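Local atomic coordinates of aminotransferase (Psychrobacter arcticus 273-4, PDB entry 3IF2), a protein that binds pyridoxal 5'-phosphate and probably works as an amino-acid aminotransferase, possibly a valine-pyruvate transaminase. Residues 407-410 / 411-415; 422-425 / 426-430. All coordinates share one frame; numbering follows the deposited sequence.

Overall arrangement
Contact 1 (407-410 / 411-415) and contact 2 (422-425 / 426-430) come one after the other in the C-terminal part of the chain. Their centres lie 25 Å apart and their nearest atoms about 8 Å, so they do not touch. Contact 1 covers a loop, a short 3-10 turn and the first residues of strand 414-418, which runs between strands 367-372 and 394-395 in a six-stranded mixed sheet. Contact 2 is the first part of helix 423-441, the next element along the chain, which packs on helix 324-351. Together they enter and leave one strand of this aminotransferase fold: contact 1 takes in its first residues, and contact 2 starts the helix that follows it.

Contact 1: residues 407-410 / 411-415; sequences DYQH and AHECI
Gln409 reaches along the turn to Glu413 and gives one amide hydrogen to the carboxylate, NE2 to OE2 at 3.0 Å. Its CG stands anti to the backbone N (chi1 178°) and the chain beyond is extended, which carries the amide out beside the acid. The bond is bent (141° at the hydrogen), OE2 is met on its syn side but out of the carboxylate plane, and the two flat groups are turned 69° apart. A water that gives a bond to Glu413 OE1 and takes a weak one from Gln409 NE2 links the pair a second time. Trp371 NE1 also bonds OE1, so this buried carboxylate is gripped through both oxygens.

Next along the turn, His410 lays one ring face under the sulfur of Cys414, with SG 4.3 Å from the ring centroid and displaced toward the rim. His410 NE2 is hydrogen-bonded to Tyr189 OH, and Trp371 meets the imidazole edge-to-face, which together probably hold the ring's rotation. At the start of the turn, Tyr408 CD2 rests against the methyl of Ala411 at 3.4 Å, while the backbone N of Ala411 sits over the centre of the phenol ring. Two backbone bonds, His412 N to Gln409 O (2.9 Å) and Glu413 N to His410 O (3.2 Å), join residues three apart, as in the 3-10 turn that here delivers the chain into strand 414-418.

Contact 2: residues 422-425 / 426-430; sequences DEQT and LIDGI
Gln424 and Asp428 sit one helical turn apart, and the glutamine side chain bends along the helix surface to reach the acid. From CB, its CG leaves anti to the backbone N and passes 3.9 Å from Asp428 OD2. A bend at chi2 (57°) then brings CD within 3.7 Å of Asp428 OD1. At the tip the amide divides its contacts: OE1 lies against the Ile427 methyl CD1, and NE2 comes to 2.7 Å from Asp428 OD1. That hydrogen bond is short but weak, since the angle at the hydrogen is only 116°. The amide and carboxylate planes stand 70° apart. Were Asp428 an alanine, Gln424 NE2 would probably lose this acceptor and the amide would be freer to swing.

Asp422 is the N-cap of the helix: its OD1 accepts from Thr425 N at 3.2 Å, approached from above the carboxylate plane. Regular backbone bonds follow from Leu426 N to Asp422 O and from Ile427 N to Glu423 O. On the inner side, Leu426 packs on Gln340 of helix 324-351 and on Leu37.

The chemistry thus divides by position. At the helix start the carboxylate of Asp422 takes up a backbone N-H, and its negative charge would probably interact favourably with the partly positive N-terminal end of the helix, whereas the bent amide-acid bond between Gln424 and Asp428, on the first turns, is likely to add only modest stability.

Contact 1: residues 407-410 / 411-415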
loop_
_atom_site.group_PDB
_atom_site.type_symbol
_atom_site.label_atom_id
_atom_site.label_comp_id
_atom_site.label_asym_id
_atom_site.label_seq_id
_atom_site.Cartn_x
_atom_site.Cartn_y
_atom_site.Cartn_z
ATOM N N ASP A 407 32.311 4.159 14.100
ATOM C CA ASP A 407 33.729 4.558 13.891
ATOM C C ASP A 407 34.087 4.549 12.387
ATOM O O ASP A 407 35.100 3.997 11.974
ATOM C CB ASP A 407 34.682 3.676 14.734
ATOM C CG ASP A 407 36.130 4.183 14.740
ATOM O OD1 ASP A 407 36.367 5.401 14.668
ATOM O OD2 ASP A 407 37.042 3.346 14.808
ATOM N N TYR A 408 33.223 5.168 11.584
ATOM C CA TYR A 408 33.396 5.280 10.129
ATOM C C TYR A 408 33.465 6.772 9.820
ATOM O O TYR A 408 32.425 7.418 9.716
ATOM C CB TYR A 408 32.237 4.556 9.398
ATOM C CG TYR A 408 32.306 4.481 7.865
ATOM C CD1 TYR A 408 33.494 4.739 7.152
ATOM C CD2 TYR A 408 31.207 4.034 7.128
ATOM C CE1 TYR A 408 33.563 4.624 5.760
ATOM C CE2 TYR A 408 31.273 3.925 5.713
ATOM C CZ TYR A 408 32.464 4.229 5.047
ATOM O OH TYR A 408 32.574 4.118 3.681
ATOM N N GLN A 409 34.692 7.306 9.713
ATOM C CA GLN A 409 34.939 8.741 9.478
ATOM C C GLN A 409 34.136 9.290 8.302
ATOM O O GLN A 409 33.396 10.255 8.458
ATOM C CB GLN A 409 36.443 9.013 9.265
ATOM C CG GLN A 409 36.840 10.473 8.955
ATOM C CD GLN A 409 38.344 10.683 8.742
ATOM O OE1 GLN A 409 39.167 9.939 9.265
ATOM N NE2 GLN A 409 38.699 11.731 7.987
ATOM N N HIS A 410 34.266 8.642 7.151
ATOM C CA HIS A 410 33.590 9.079 5.936
ATOM C C HIS A 410 32.061 9.202 6.093
ATOM O O HIS A 410 31.474 10.150 5.569
ATOM C CB HIS A 410 33.945 8.172 4.757
ATOM C CG HIS A 410 33.503 8.713 3.430
ATOM N ND1 HIS A 410 34.142 9.762 2.806
ATOM C CD2 HIS A 410 32.493 8.342 2.607
ATOM C CE1 HIS A 410 33.543 10.015 1.658
ATOM N NE2 HIS A 410 32.546 9.164 1.511
ATOM N N ALA A 411 31.445 8.278 6.837
ATOM C CA ALA A 411 30.001 8.317 7.124
ATOM C C ALA A 411 29.563 9.500 8.017
ATOM O O ALA A 411 28.363 9.753 8.134
ATOM C CB ALA A 411 29.514 6.971 7.726
ATOM N N HIS A 412 30.505 10.197 8.649
ATOM C CA HIS A 412 30.220 11.386 9.460
ATOM C C HIS A 412 30.692 12.696 8.806
ATOM O O HIS A 412 30.646 13.755 9.461
ATOM C CB HIS A 412 30.872 11.234 10.849
ATOM C CG HIS A 412 30.308 10.105 11.647
ATOM N ND1 HIS A 412 29.000 10.090 12.084
ATOM C CD2 HIS A 412 30.865 8.952 12.081
ATOM C CE1 HIS A 412 28.777 8.974 12.757
ATOM N NE2 HIS A 412 29.893 8.267 12.770
ATOM N N GLU A 413 31.108 12.645 7.533
ATOM C CA GLU A 413 31.655 13.820 6.812
ATOM C C GLU A 413 30.844 14.312 5.608
ATOM O O GLU A 413 31.250 15.265 4.972
ATOM C CB GLU A 413 33.122 13.551 6.412
ATOM C CG GLU A 413 34.081 13.573 7.598
ATOM C CD GLU A 413 35.542 13.406 7.214
ATOM O OE1 GLU A 413 35.840 13.068 6.040
ATOM O OE2 GLU A 413 36.406 13.606 8.115
ATOM N N CYS A 414 29.683 13.722 5.324
ATOM C CA CYS A 414 28.886 14.150 4.179
ATOM C C CYS A 414 27.467 14.590 4.497
ATOM O O CYS A 414 26.967 14.338 5.599
ATOM C CB CYS A 414 28.888 13.060 3.105
ATOM S SG CYS A 414 30.534 12.597 2.654
ATOM N N ILE A 415 26.867 15.328 3.552
ATOM C CA ILE A 415 25.449 15.706 3.625
ATOM C C ILE A 415 24.765 15.519 2.264
ATOM O O ILE A 415 25.428 15.604 1.227
ATOM C CB ILE A 415 25.198 17.149 4.214
ATOM C CG1 ILE A 415 25.615 18.279 3.254
ATOM C CG2 ILE A 415 25.872 17.307 5.613
ATOM C CD1 ILE A 415 25.426 19.690 3.858
HETATM O O HOH W 1 38.484 13.738 5.429
#

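Contact 2: residues 422-425 / 426-430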
loop_
_atom_site.group_PDB
_atom_site.type_symbol
_atom_site.label_atom_id
_atom_site.label_comp_id
_atom_site.label_asym_id
_atom_site.label_seq_id
_atom_site.Cartn_x
_atom_site.Cartn_y
_atom_site.Cartn_z
ATOM N N ASP A 422 13.259 25.321 -5.038
ATOM C CA ASP A 422 13.291 26.516 -5.879
ATOM C C ASP A 422 14.614 27.268 -5.663
ATOM O O ASP A 422 15.335 27.075 -4.665
ATOM C CB ASP A 422 12.039 27.414 -5.771
ATOM C CG ASP A 422 11.900 28.106 -4.426
ATOM O OD1 ASP A 422 12.715 29.014 -4.085
ATOM O OD2 ASP A 422 10.915 27.782 -3.726
ATOM N N GLU A 423 14.913 28.107 -6.638
ATOM C CA GLU A 423 16.167 28.819 -6.706
ATOM C C GLU A 423 16.467 29.620 -5.444
ATOM O O GLU A 423 17.553 29.496 -4.894
ATOM C CB GLU A 423 16.162 29.684 -7.964
ATOM C CG GLU A 423 17.467 30.405 -8.282
ATOM C CD GLU A 423 17.534 30.915 -9.716
ATOM O OE1 GLU A 423 16.868 30.343 -10.632
ATOM O OE2 GLU A 423 18.290 31.887 -9.923
ATOM N N GLN A 424 15.483 30.364 -4.933
ATOM C CA GLN A 424 15.708 31.183 -3.734
ATOM C C GLN A 424 16.036 30.342 -2.483
ATOM O O GLN A 424 16.826 30.792 -1.645
ATOM C CB GLN A 424 14.553 32.174 -3.478
ATOM C CG GLN A 424 14.869 33.308 -2.458
ATOM C CD GLN A 424 16.107 34.177 -2.833
ATOM O OE1 GLN A 424 16.371 34.437 -4.013
ATOM N NE2 GLN A 424 16.858 34.614 -1.820
ATOM N N THR A 425 15.455 29.140 -2.370
ATOM C CA THR A 425 15.754 28.236 -1.259
ATOM C C THR A 425 17.229 27.782 -1.348
ATOM O O THR A 425 17.918 27.783 -0.345
ATOM C CB THR A 425 14.768 27.028 -1.178
ATOM O OG1 THR A 425 13.423 27.503 -1.070
ATOM C CG2 THR A 425 15.070 26.147 0.032
ATOM N N LEU A 426 17.695 27.429 -2.551
ATOM C CA LEU A 426 19.094 27.019 -2.771
ATOM C C LEU A 426 20.109 28.138 -2.484
ATOM O O LEU A 426 21.176 27.852 -1.928
ATOM C CB LEU A 426 19.315 26.456 -4.189
ATOM C CG LEU A 426 18.808 25.042 -4.538
ATOM C CD1 LEU A 426 18.694 24.887 -6.067
ATOM C CD2 LEU A 426 19.686 23.928 -3.927
ATOM N N ILE A 427 19.782 29.382 -2.852
ATOM C CA ILE A 427 20.661 30.538 -2.602
ATOM C C ILE A 427 20.812 30.804 -1.079
ATOM O O ILE A 427 21.935 30.924 -0.566
ATOM C CB ILE A 427 20.143 31.863 -3.312
ATOM C CG1 ILE A 427 20.129 31.735 -4.846
ATOM C CG2 ILE A 427 20.996 33.087 -2.925
ATOM C CD1 ILE A 427 19.380 32.891 -5.547
ATOM N N ASP A 428 19.667 30.904 -0.400
ATOM C CA ASP A 428 19.597 31.145 1.048
ATOM C C ASP A 428 20.247 30.021 1.869
ATOM O O ASP A 428 21.035 30.288 2.777
ATOM C CB ASP A 428 18.131 31.306 1.509
ATOM C CG ASP A 428 17.440 32.542 0.932
ATOM O OD1 ASP A 428 18.077 33.382 0.252
ATOM O OD2 ASP A 428 16.225 32.665 1.181
ATOM N N GLY A 429 19.895 28.776 1.536
ATOM C CA GLY A 429 20.384 27.576 2.207
ATOM C C GLY A 429 21.879 27.403 2.091
ATOM O O GLY A 429 22.549 27.206 3.098
ATOM N N ILE A 430 22.395 27.499 0.864
ATOM C CA ILE A 430 23.837 27.386 0.610
ATOM C C ILE A 430 24.605 28.537 1.293
ATOM O O ILE A 430 25.708 28.302 1.796
ATOM C CB ILE A 430 24.156 27.271 -0.895
ATOM C CG1 ILE A 430 23.640 25.941 -1.425
ATOM C CG2 ILE A 430 25.661 27.346 -1.167
ATOM C CD1 ILE A 430 23.679 25.850 -2.914
#